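Local coordinates for protein serine protease inhibitor 2 (Anopheles gambiae, PDB 3PZF) that inhibits the serine proteases CLIPB4, CLIPB9 and CLIPB10, thereby preventing phenoloxidase activation and holding back melanization in mosquito hemolymph, at residues Q126-N129 with M135-K138; D116-I121 with G174-L179; A232-L237 with H270-Y275; F25-V30 with I264-L269. All coordinates share one frame; numbering follows the deposited sequence.

None of the contacts is joined by a hydrogen bond between its own segments; contacts 2 and 3 are purely apolar, contact 1 adds an amide oxygen against carbon, and contact 4 a methyl over a peptide. Contacts 1 and 2 are partly buried neighbours at one end of the serpin body, their centres about 12 Å apart; Lys-138 NZ probably hydrogen-bonds to the carbonyl oxygens of Asp-116 and Ile-118. Contacts 3 and 4 are buried and share helix 266-274: its first turn, with a capping box, receives a leucine from helix 24-35; farther along, residues 272-273 meet a strand. Contact 3 lies across the chain's centre from contacts 1 and 2, centres about 38 and 44 Å away.

Contact 1 (Q126-N129 with M135-K138); sequences QIAN and MLEK
In Asn-129, Met-135 and Leu-136 the first torsion places CG beside the backbone N and anti to the carbonyl carbon, and from there each side chain reaches the other segment. In Asn-129 (chi1 -57°) a small second torsion of -18° carries the carbonyl oxygen toward the strand. OD1 therefore comes to 3.4 Å from Met-135 CG and 3.7 Å from Met-135 CA, with the two side chains crossing at about a right angle. This is an oxygen resting against aliphatic carbon; the polar need of OD1 is met elsewhere, by a hydrogen bond from Gln-125 NE2, one turn earlier in the same helix. The methionine contributes the root of its chain to the contact, not its sulfur. Beside this polar-apolar touch lies an apolar one. The CB of Ala-128 points at the strand, and the CD1 branch of Leu-136 comes to meet it at 4.1 Å, an ordinary methyl-to-methyl contact. The backbones are close, 5.7 Å between the CA atoms of Asn-129 and Met-135, the two segments being only a few residues apart in the chain. Helix 122-132 links strands 105-115 and 134-139, which run parallel and side by side in a beta-alpha-beta unit of the serpin fold. Met-135 exchanges backbone hydrogen bonds with Thr-110 and Phe-112 of strand 105-115, and Leu-136 also packs on Phe-112. On the helix side, Ala-128 rests in addition on Leu-54 of helix 45-58.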
loop_
_atom_site.group_PDB
_atom_site.type_symbol
_atom_site.label_atom_id
_atom_site.label_comp_id
_atom_site.label_asym_id
_atom_site.label_seq_id
_atom_site.Cartn_x
_atom_site.Cartn_y
_atom_site.Cartn_z
ATOM N N GLN A 126 11.606 1.394 21.954
ATOM C CA GLN A 126 10.338 1.644 22.653
ATOM C C GLN A 126 9.312 2.407 21.802
ATOM O O GLN A 126 8.178 1.944 21.622
ATOM C CB GLN A 126 10.591 2.421 23.957
ATOM N N ILE A 127 9.686 3.585 21.307
ATOM C CA ILE A 127 8.770 4.372 20.470
ATOM C C ILE A 127 8.372 3.601 19.221
ATOM O O ILE A 127 7.217 3.611 18.804
ATOM C CB ILE A 127 9.410 5.701 20.041
ATOM C CG1 ILE A 127 9.661 6.588 21.266
ATOM C CG2 ILE A 127 8.500 6.451 19.084
ATOM C CD1 ILE A 127 8.487 6.685 22.164
ATOM N N ALA A 128 9.324 2.923 18.608
ATOM C CA ALA A 128 9.043 2.232 17.356
ATOM C C ALA A 128 7.969 1.167 17.571
ATOM O O ALA A 128 7.012 1.098 16.805
ATOM C CB ALA A 128 10.317 1.615 16.792
ATOM N N ASN A 129 8.115 0.379 18.640
ATOM C CA ASN A 129 7.162 -0.678 18.983
ATOM C C ASN A 129 5.791 -0.116 19.370
ATOM O O ASN A 129 4.764 -0.617 18.929
ATOM C CB ASN A 129 7.664 -1.526 20.178
ATOM C CG ASN A 129 9.040 -2.162 19.951
ATOM O OD1 ASN A 129 9.517 -2.281 18.823
ATOM N ND2 ASN A 129 9.670 -2.600 21.044
ATOM N N MET A 135 9.823 -2.784 14.670
ATOM C CA MET A 135 10.869 -3.321 15.537
ATOM C C MET A 135 12.238 -3.174 14.879
ATOM O O MET A 135 12.328 -2.788 13.711
ATOM C CB MET A 135 10.583 -4.787 15.855
ATOM C CG MET A 135 9.342 -4.974 16.712
ATOM S SD MET A 135 9.100 -6.660 17.314
ATOM C CE MET A 135 7.680 -7.171 16.333
ATOM N N LEU A 136 13.283 -3.440 15.663
ATOM C CA LEU A 136 14.651 -3.452 15.179
ATOM C C LEU A 136 15.315 -4.741 15.625
ATOM O O LEU A 136 15.183 -5.158 16.778
ATOM C CB LEU A 136 15.433 -2.253 15.729
ATOM C CG LEU A 136 14.777 -0.904 15.401
ATOM C CD1 LEU A 136 13.891 -0.405 16.557
ATOM C CD2 LEU A 136 15.826 0.138 15.064
ATOM N N GLU A 137 16.066 -5.331 14.711
ATOM C CA GLU A 137 16.768 -6.593 14.958
ATOM C C GLU A 137 18.209 -6.494 14.474
ATOM O O GLU A 137 18.474 -5.872 13.455
ATOM C CB GLU A 137 16.034 -7.673 14.173
ATOM C CG GLU A 137 16.462 -9.093 14.431
ATOM C CD GLU A 137 15.551 -10.070 13.708
ATOM O OE1 GLU A 137 16.054 -11.096 13.217
ATOM O OE2 GLU A 137 14.330 -9.797 13.628
ATOM N N LYS A 138 19.136 -7.135 15.183
ATOM C CA LYS A 138 20.553 -7.127 14.808
ATOM C C LYS A 138 20.850 -8.291 13.869
ATOM O O LYS A 138 20.400 -9.408 14.086
ATOM C CB LYS A 138 21.455 -7.243 16.045
ATOM C CG LYS A 138 21.121 -6.285 17.183
ATOM C CD LYS A 138 21.100 -4.821 16.733
ATOM C CE LYS A 138 22.461 -4.358 16.225
ATOM N NZ LYS A 138 23.534 -4.499 17.237
#

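Contact 2 (D116-I121 with G174-L179); sequences DFIEVI and GAVITL
This is a small, purely apolar contact between the loop that follows strand 105-115 and the entry to strand 177-188, at one end of the protein. Ile-118 leads it. Its CB points at the other segment, and CD1, at the end of the chain, rests against both Val-176 and Ile-177. The approach to Val-176 CG1 is tight, 3.2 Å from Ile-118 CD1 and shorter than normal van der Waals contact, so its exact value deserves caution. Ile-118 CD1 lies at a more relaxed 3.8 Å from Ile-177 CG1. Both neighbours are crossed at about a right angle. Phe-117 adds its far rim: CZ stands 3.9 Å from Val-176 CG1, which meets the ring obliquely. The same ring carries CG1 of Ile-118 over one face, 3.6 Å above its plane, and these two loop residues thus close on the valine methyl together. Ser-331 OG accepts from the backbone N of both Val-176 and Ile-177. In the main serpin sheet strand 177-188 runs antiparallel to 105-115 and parallel to 332-341, the strand leading into the hinge at Leu-344 to Ala-348; the contact therefore marks the end of that sheet remote from the hinge.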
loop_
_atom_site.group_PDB
_atom_site.type_symbol
_atom_site.label_atom_id
_atom_site.label_comp_id
_atom_site.label_asym_id
_atom_site.label_seq_id
_atom_site.Cartn_x
_atom_site.Cartn_y
_atom_site.Cartn_z
ATOM N N ASP A 116 25.792 -5.617 13.023
ATOM C CA ASP A 116 26.254 -6.017 14.354
ATOM C C ASP A 116 26.785 -4.874 15.181
ATOM O O ASP A 116 26.558 -4.814 16.380
ATOM C CB ASP A 116 27.436 -7.008 14.248
ATOM C CG ASP A 116 27.024 -8.388 13.795
ATOM O OD1 ASP A 116 25.928 -8.850 14.178
ATOM O OD2 ASP A 116 27.826 -9.016 13.064
ATOM N N PHE A 117 27.542 -3.996 14.538
ATOM C CA PHE A 117 28.373 -3.042 15.261
ATOM C C PHE A 117 27.551 -1.842 15.706
ATOM O O PHE A 117 28.015 -1.018 16.493
ATOM C CB PHE A 117 29.540 -2.585 14.379
ATOM C CG PHE A 117 29.129 -1.644 13.286
ATOM C CD1 PHE A 117 29.108 -0.277 13.504
ATOM C CD2 PHE A 117 28.749 -2.128 12.044
ATOM C CE1 PHE A 117 28.712 0.595 12.498
ATOM C CE2 PHE A 117 28.362 -1.270 11.035
ATOM C CZ PHE A 117 28.336 0.093 11.255
ATOM N N ILE A 118 26.318 -1.732 15.211
ATOM C CA ILE A 118 25.464 -0.611 15.595
ATOM C C ILE A 118 24.729 -0.868 16.923
ATOM O O ILE A 118 24.099 -1.911 17.090
ATOM C CB ILE A 118 24.456 -0.296 14.467
ATOM C CG1 ILE A 118 25.207 0.250 13.238
ATOM C CG2 ILE A 118 23.393 0.683 14.947
ATOM C CD1 ILE A 118 24.429 0.188 11.947
ATOM N N GLU A 119 24.811 0.087 17.855
ATOM C CA GLU A 119 24.062 0.037 19.124
ATOM C C GLU A 119 22.725 0.734 19.003
ATOM O O GLU A 119 22.674 1.953 18.927
ATOM C CB GLU A 119 24.841 0.719 20.275
ATOM N N VAL A 120 21.647 -0.034 19.016
ATOM C CA VAL A 120 20.302 0.522 18.948
ATOM C C VAL A 120 19.922 1.188 20.286
ATOM O O VAL A 120 20.092 0.586 21.356
ATOM C CB VAL A 120 19.273 -0.582 18.571
ATOM C CG1 VAL A 120 17.864 -0.036 18.619
ATOM C CG2 VAL A 120 19.538 -1.136 17.150
ATOM N N ILE A 121 19.444 2.436 20.221
ATOM C CA ILE A 121 19.020 3.201 21.409
ATOM C C ILE A 121 17.713 2.616 21.924
ATOM O O ILE A 121 16.754 2.407 21.169
ATOM C CB ILE A 121 18.795 4.732 21.124
ATOM C CG1 ILE A 121 20.078 5.444 20.663
ATOM C CG2 ILE A 121 18.269 5.444 22.376
ATOM C CD1 ILE A 121 21.130 5.516 21.691
ATOM N N GLY A 174 26.765 -4.075 0.698
ATOM C CA GLY A 174 27.148 -2.756 1.177
ATOM C C GLY A 174 26.221 -2.174 2.238
ATOM O O GLY A 174 26.399 -1.036 2.676
ATOM N N ALA A 175 25.241 -2.955 2.671
ATOM C CA ALA A 175 24.223 -2.456 3.595
ATOM C C ALA A 175 24.718 -2.445 5.034
ATOM O O ALA A 175 25.545 -3.266 5.439
ATOM C CB ALA A 175 22.954 -3.293 3.493
ATOM N N VAL A 176 24.176 -1.498 5.791
ATOM C CA VAL A 176 24.469 -1.315 7.187
ATOM C C VAL A 176 23.142 -1.309 7.963
ATOM O O VAL A 176 23.048 -1.854 9.062
ATOM C CB VAL A 176 25.227 0.012 7.396
ATOM C CG1 VAL A 176 25.241 0.394 8.833
ATOM C CG2 VAL A 176 26.647 -0.108 6.856
ATOM N N ILE A 177 22.121 -0.686 7.379
ATOM C CA ILE A 177 20.771 -0.704 7.935
ATOM C C ILE A 177 19.801 -0.871 6.763
ATOM O O ILE A 177 19.855 -0.105 5.809
ATOM C CB ILE A 177 20.432 0.599 8.706
ATOM C CG1 ILE A 177 21.281 0.707 9.974
ATOM C CG2 ILE A 177 18.938 0.639 9.049
ATOM C CD1 ILE A 177 21.108 2.002 10.698
ATOM N N THR A 178 18.946 -1.891 6.822
ATOM C CA THR A 178 17.935 -2.105 5.795
ATOM C C THR A 178 16.587 -2.004 6.488
ATOM O O THR A 178 16.389 -2.575 7.554
ATOM C CB THR A 178 18.066 -3.477 5.124
ATOM O OG1 THR A 178 19.384 -3.612 4.556
ATOM C CG2 THR A 178 17.057 -3.627 3.990
ATOM N N LEU A 179 15.674 -1.246 5.898
ATOM C CA LEU A 179 14.390 -1.003 6.519
ATOM C C LEU A 179 13.413 -1.750 5.633
ATOM O O LEU A 179 13.367 -1.488 4.434
ATOM C CB LEU A 179 14.081 0.496 6.512
ATOM C CG LEU A 179 12.701 0.935 7.010
ATOM C CD1 LEU A 179 12.372 0.360 8.379
ATOM C CD2 LEU A 179 12.608 2.473 7.060
#

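Contact 3 (A232-L237 with H270-Y275); sequences AQILRL and HQALWY
Ile-234 projects from strand 232-238 onto Ala-272 and Leu-273, joining beta-sheet B of the serpin fold to helix 266-274. The side chain leaves the strand with CB aimed at the helix and there divides. CG2 is anti to the backbone N and forms the short arm; it comes to 4.1 Å from Leu-273 CD2. The other branch has CG1 beside the backbone N (chi1 -54°) and continues fully extended, with chi2 at 179°, which carries CD1 beyond its sibling methyl to the helix at Ala-272. The isoleucine thus spans two successive helix residues, one with each branch, and it crosses the leucine at about a right angle. All three side chains are buried, and Ile-234 touches Met-276 as well, a little farther along the chain. Strand 232-238 is hydrogen-bonded on one edge to strand 211-227 and on the other to 244-251, with Ile-234 itself paired to Asp-225. Neighbours Gln-233 and Leu-235 pack on Phe-368 of strand 366-369, while Ala-272 touches Leu-230, in the loop that leads into strand 232-238. The closest approach across the contact is between methyl carbons, Ile-234 CD1 and Ala-272 CB, at a rather tight 3.5 Å.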
loop_
_atom_site.group_PDB
_atom_site.type_symbol
_atom_site.label_atom_id
_atom_site.label_comp_id
_atom_site.label_asym_id
_atom_site.label_seq_id
_atom_site.Cartn_x
_atom_site.Cartn_y
_atom_site.Cartn_z
ATOM N N ALA A 232 -13.441 8.218 -16.042
ATOM C CA ALA A 232 -13.360 6.845 -15.546
ATOM C C ALA A 232 -14.563 6.497 -14.699
ATOM O O ALA A 232 -15.126 7.371 -14.025
ATOM C CB ALA A 232 -12.083 6.690 -14.669
ATOM N N GLN A 233 -14.925 5.218 -14.690
ATOM C CA GLN A 233 -15.936 4.732 -13.767
ATOM C C GLN A 233 -15.285 4.417 -12.458
ATOM O O GLN A 233 -14.133 3.956 -12.415
ATOM C CB GLN A 233 -16.609 3.483 -14.322
ATOM C CG GLN A 233 -17.591 3.775 -15.498
ATOM C CD GLN A 233 -17.966 2.478 -16.191
ATOM O OE1 GLN A 233 -17.100 1.816 -16.781
ATOM N NE2 GLN A 233 -19.247 2.089 -16.094
ATOM N N ILE A 234 -15.987 4.706 -11.369
ATOM C CA ILE A 234 -15.468 4.326 -10.072
ATOM C C ILE A 234 -16.475 3.451 -9.350
ATOM O O ILE A 234 -17.664 3.741 -9.357
ATOM C CB ILE A 234 -15.142 5.585 -9.238
ATOM C CG1 ILE A 234 -14.201 6.495 -10.047
ATOM C CG2 ILE A 234 -14.510 5.176 -7.948
ATOM C CD1 ILE A 234 -13.820 7.797 -9.348
ATOM N N LEU A 235 -15.989 2.399 -8.701
ATOM C CA LEU A 235 -16.849 1.418 -8.020
ATOM C C LEU A 235 -16.296 1.089 -6.642
ATOM O O LEU A 235 -15.086 0.963 -6.476
ATOM C CB LEU A 235 -16.909 0.118 -8.858
ATOM C CG LEU A 235 -17.584 -1.091 -8.202
ATOM C CD1 LEU A 235 -19.132 -0.967 -8.236
ATOM C CD2 LEU A 235 -17.190 -2.396 -8.912
ATOM N N ARG A 236 -17.185 0.892 -5.672
ATOM C CA ARG A 236 -16.789 0.497 -4.322
ATOM C C ARG A 236 -17.347 -0.879 -3.989
ATOM O O ARG A 236 -18.568 -1.062 -4.030
ATOM C CB ARG A 236 -17.356 1.527 -3.305
ATOM C CG ARG A 236 -17.195 1.108 -1.831
ATOM C CD ARG A 236 -17.946 2.150 -0.932
ATOM N NE ARG A 236 -17.932 1.824 0.491
ATOM C CZ ARG A 236 -18.853 1.099 1.105
ATOM N NH1 ARG A 236 -19.881 0.612 0.420
ATOM N NH2 ARG A 236 -18.773 0.901 2.421
ATOM N N LEU A 237 -16.466 -1.829 -3.645
ATOM C CA LEU A 237 -16.873 -3.126 -3.092
ATOM C C LEU A 237 -16.383 -3.218 -1.652
ATOM O O LEU A 237 -15.169 -3.292 -1.414
ATOM C CB LEU A 237 -16.262 -4.302 -3.881
ATOM C CG LEU A 237 -16.633 -4.336 -5.364
ATOM C CD1 LEU A 237 -16.069 -5.665 -5.979
ATOM C CD2 LEU A 237 -18.159 -4.192 -5.580
ATOM N N HIS A 270 -11.013 13.319 -4.178
ATOM C CA HIS A 270 -12.043 13.633 -3.203
ATOM C C HIS A 270 -13.405 13.825 -3.890
ATOM O O HIS A 270 -14.406 13.241 -3.472
ATOM C CB HIS A 270 -11.718 14.900 -2.404
ATOM C CG HIS A 270 -12.757 15.215 -1.385
ATOM N ND1 HIS A 270 -12.864 14.519 -0.201
ATOM C CD2 HIS A 270 -13.787 16.092 -1.397
ATOM C CE1 HIS A 270 -13.893 14.972 0.484
ATOM N NE2 HIS A 270 -14.484 15.920 -0.232
ATOM N N GLN A 271 -13.449 14.671 -4.921
ATOM C CA GLN A 271 -14.718 14.983 -5.585
ATOM C C GLN A 271 -15.249 13.760 -6.304
ATOM O O GLN A 271 -16.437 13.493 -6.265
ATOM C CB GLN A 271 -14.547 16.115 -6.586
ATOM C CG GLN A 271 -15.867 16.524 -7.265
ATOM C CD GLN A 271 -15.655 17.534 -8.349
ATOM O OE1 GLN A 271 -14.884 18.467 -8.186
ATOM N NE2 GLN A 271 -16.353 17.369 -9.461
ATOM N N ALA A 272 -14.369 13.001 -6.956
ATOM C CA ALA A 272 -14.838 11.833 -7.730
ATOM C C ALA A 272 -15.510 10.844 -6.770
ATOM O O ALA A 272 -16.572 10.318 -7.067
ATOM C CB ALA A 272 -13.696 11.167 -8.468
ATOM N N LEU A 273 -14.928 10.633 -5.595
ATOM C CA LEU A 273 -15.541 9.720 -4.626
ATOM C C LEU A 273 -16.820 10.346 -4.040
ATOM O O LEU A 273 -17.800 9.649 -3.745
ATOM C CB LEU A 273 -14.576 9.350 -3.510
ATOM C CG LEU A 273 -13.243 8.715 -3.969
ATOM C CD1 LEU A 273 -12.314 8.451 -2.749
ATOM C CD2 LEU A 273 -13.443 7.472 -4.780
ATOM N N TRP A 274 -16.810 11.665 -3.901
ATOM C CA TRP A 274 -17.961 12.389 -3.356
ATOM C C TRP A 274 -19.187 12.202 -4.210
ATOM O O TRP A 274 -20.307 12.096 -3.709
ATOM C CB TRP A 274 -17.611 13.887 -3.262
ATOM C CG TRP A 274 -18.608 14.755 -2.514
ATOM C CD1 TRP A 274 -19.498 15.673 -3.041
ATOM C CD2 TRP A 274 -18.766 14.811 -1.101
ATOM N NE1 TRP A 274 -20.211 16.278 -2.016
ATOM C CE2 TRP A 274 -19.760 15.775 -0.820
ATOM C CE3 TRP A 274 -18.142 14.147 -0.037
ATOM C CZ2 TRP A 274 -20.173 16.061 0.481
ATOM C CZ3 TRP A 274 -18.544 14.434 1.250
ATOM C CH2 TRP A 274 -19.546 15.391 1.501
ATOM N N TYR A 275 -18.981 12.158 -5.522
ATOM C CA TYR A 275 -20.068 11.980 -6.483
ATOM C C TYR A 275 -20.664 10.565 -6.537
ATOM O O TYR A 275 -21.684 10.339 -7.185
ATOM C CB TYR A 275 -19.549 12.312 -7.873
ATOM C CG TYR A 275 -19.537 13.779 -8.210
ATOM C CD1 TYR A 275 -19.520 14.759 -7.208
ATOM C CD2 TYR A 275 -19.562 14.198 -9.522
ATOM C CE1 TYR A 275 -19.502 16.096 -7.518
ATOM C CE2 TYR A 275 -19.564 15.541 -9.842
ATOM C CZ TYR A 275 -19.538 16.484 -8.829
ATOM O OH TYR A 275 -19.528 17.811 -9.158
#

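Contact 4 (F25-V30 with I264-L269); sequences FDLMFV and INSASL
Leu-27 of helix 24-35 pushes its methyl groups against the start of helix 266-274, CD1 meeting Ser-266 and Leu-269 and CD2 meeting Leu-269. Leu-27 gives up far more surface here than any partner. With CG beside the backbone N (chi1 -64°), the side chain heads for the N-terminus of that helix and sets CD1 over the face of the peptide bond between Asn-265 and Ser-266, at 3.6 Å from both Asn-265 C and Ser-266 N. At the end of the same first turn Leu-269 brings CD2 up to 3.9 Å from Leu-27 CD1 and 4.0 Å from Leu-27 CD2, the two leucines crossing obliquely. Ser-266 offers OG at 4.0 Å from Leu-27 CD1, a mere touch; the polar partner of this hydroxyl is Asn-23 OD1. The peptide under the leucine belongs to the N-terminus of a helix closed by a capping box. Asn-265, the N-cap, accepts from Ser-268 N through OD1 at 2.9 Å; the bond is fairly straight (161°), but the donor sits well above the carbonyl plane. Ser-268 OG returns the bond by accepting from Asn-265 N at 2.9 Å, a more bent arrangement (146°). The box thus ties up the first turn on the side turned from Leu-27. Ile-264, just ahead of it, adds CG2 at 4.1 Å from Leu-27 CD1, and its carbonyl oxygen takes a hydrogen bond from Lys-31 NZ of helix 24-35. Leu-27 also packs on Met-386 of strand 386-392, while its neighbour Asp-26 forms a salt bridge with Lys-49 of helix 45-58.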
loop_
_atom_site.group_PDB
_atom_site.type_symbol
_atom_site.label_atom_id
_atom_site.label_comp_id
_atom_site.label_asym_id
_atom_site.label_seq_id
_atom_site.Cartn_x
_atom_site.Cartn_y
_atom_site.Cartn_z
ATOM N N PHE A 25 0.595 12.919 -0.223
ATOM C CA PHE A 25 1.831 12.170 -0.435
ATOM C C PHE A 25 1.505 10.817 -1.078
ATOM O O PHE A 25 2.157 10.403 -2.028
ATOM C CB PHE A 25 2.583 11.918 0.870
ATOM C CG PHE A 25 3.735 10.968 0.692
ATOM C CD1 PHE A 25 4.941 11.415 0.185
ATOM C CD2 PHE A 25 3.561 9.612 0.897
ATOM C CE1 PHE A 25 5.988 10.530 -0.035
ATOM C CE2 PHE A 25 4.589 8.720 0.669
ATOM C CZ PHE A 25 5.810 9.181 0.199
ATOM N N ASP A 26 0.483 10.138 -0.561
ATOM C CA ASP A 26 0.108 8.801 -1.080
ATOM C C ASP A 26 -0.070 8.826 -2.591
ATOM O O ASP A 26 0.537 8.014 -3.309
ATOM C CB ASP A 26 -1.197 8.319 -0.434
ATOM C CG ASP A 26 -1.132 8.349 1.093
ATOM O OD1 ASP A 26 -0.960 9.451 1.647
ATOM O OD2 ASP A 26 -1.304 7.289 1.723
ATOM N N LEU A 27 -0.908 9.747 -3.073
ATOM C CA LEU A 27 -1.203 9.844 -4.493
ATOM C C LEU A 27 0.027 10.216 -5.314
ATOM O O LEU A 27 0.240 9.651 -6.374
ATOM C CB LEU A 27 -2.343 10.833 -4.734
ATOM C CG LEU A 27 -3.661 10.374 -4.102
ATOM C CD1 LEU A 27 -4.796 11.381 -4.284
ATOM C CD2 LEU A 27 -4.055 9.025 -4.700
ATOM N N MET A 28 0.831 11.155 -4.824
ATOM C CA MET A 28 2.095 11.497 -5.488
ATOM C C MET A 28 3.013 10.278 -5.636
ATOM O O MET A 28 3.557 10.009 -6.710
ATOM C CB MET A 28 2.806 12.625 -4.710
ATOM C CG MET A 28 4.165 13.027 -5.272
ATOM S SD MET A 28 5.043 14.252 -4.239
ATOM C CE MET A 28 5.159 13.393 -2.674
ATOM N N PHE A 29 3.168 9.499 -4.574
ATOM C CA PHE A 29 4.103 8.387 -4.604
ATOM C C PHE A 29 3.557 7.230 -5.470
ATOM O O PHE A 29 4.296 6.564 -6.185
ATOM C CB PHE A 29 4.337 7.878 -3.179
ATOM C CG PHE A 29 5.456 6.893 -3.063
ATOM C CD1 PHE A 29 6.776 7.312 -3.175
ATOM C CD2 PHE A 29 5.194 5.548 -2.819
ATOM C CE1 PHE A 29 7.821 6.394 -3.058
ATOM C CE2 PHE A 29 6.228 4.632 -2.685
ATOM C CZ PHE A 29 7.541 5.059 -2.811
ATOM N N VAL A 30 2.268 6.985 -5.364
ATOM C CA VAL A 30 1.619 5.962 -6.196
ATOM C C VAL A 30 1.849 6.293 -7.663
ATOM O O VAL A 30 2.222 5.431 -8.457
ATOM C CB VAL A 30 0.121 5.879 -5.898
ATOM C CG1 VAL A 30 -0.632 5.285 -7.092
ATOM C CG2 VAL A 30 -0.110 5.020 -4.637
ATOM N N ILE A 264 -5.814 12.580 -11.427
ATOM C CA ILE A 264 -6.040 12.300 -10.017
ATOM C C ILE A 264 -5.096 13.067 -9.118
ATOM O O ILE A 264 -3.886 13.040 -9.311
ATOM C CB ILE A 264 -5.867 10.808 -9.717
ATOM C CG1 ILE A 264 -7.013 10.014 -10.365
ATOM C CG2 ILE A 264 -5.843 10.567 -8.215
ATOM C CD1 ILE A 264 -6.807 8.519 -10.252
ATOM N N ASN A 265 -5.675 13.757 -8.135
ATOM C CA ASN A 265 -4.919 14.405 -7.070
ATOM C C ASN A 265 -5.847 14.400 -5.871
ATOM O O ASN A 265 -6.961 13.904 -5.973
ATOM C CB ASN A 265 -4.487 15.814 -7.474
ATOM C CG ASN A 265 -5.655 16.658 -7.969
ATOM O OD1 ASN A 265 -6.543 16.989 -7.199
ATOM N ND2 ASN A 265 -5.650 17.005 -9.252
ATOM N N SER A 266 -5.415 14.901 -4.723
ATOM C CA SER A 266 -6.254 14.762 -3.537
ATOM C C SER A 266 -7.656 15.346 -3.731
ATOM O O SER A 266 -8.634 14.745 -3.297
ATOM C CB SER A 266 -5.598 15.417 -2.322
ATOM O OG SER A 266 -4.447 14.657 -1.973
ATOM N N ALA A 267 -7.736 16.547 -4.308
ATOM C CA ALA A 267 -9.024 17.231 -4.458
ATOM C C ALA A 267 -9.872 16.561 -5.528
ATOM O O ALA A 267 -11.071 16.406 -5.362
ATOM C CB ALA A 267 -8.806 18.712 -4.805
ATOM N N SER A 268 -9.264 16.179 -6.638
ATOM C CA SER A 268 -10.046 15.614 -7.736
ATOM C C SER A 268 -10.524 14.205 -7.365
ATOM O O SER A 268 -11.608 13.782 -7.773
ATOM C CB SER A 268 -9.254 15.597 -9.037
ATOM O OG SER A 268 -8.263 14.589 -9.002
ATOM N N LEU A 269 -9.737 13.484 -6.562
ATOM C CA LEU A 269 -10.159 12.158 -6.123
ATOM C C LEU A 269 -11.199 12.329 -5.040
ATOM O O LEU A 269 -12.194 11.613 -5.007
ATOM C CB LEU A 269 -8.972 11.312 -5.617
ATOM C CG LEU A 269 -9.312 9.872 -5.196
ATOM C CD1 LEU A 269 -9.778 9.078 -6.394
ATOM C CD2 LEU A 269 -8.072 9.194 -4.507
#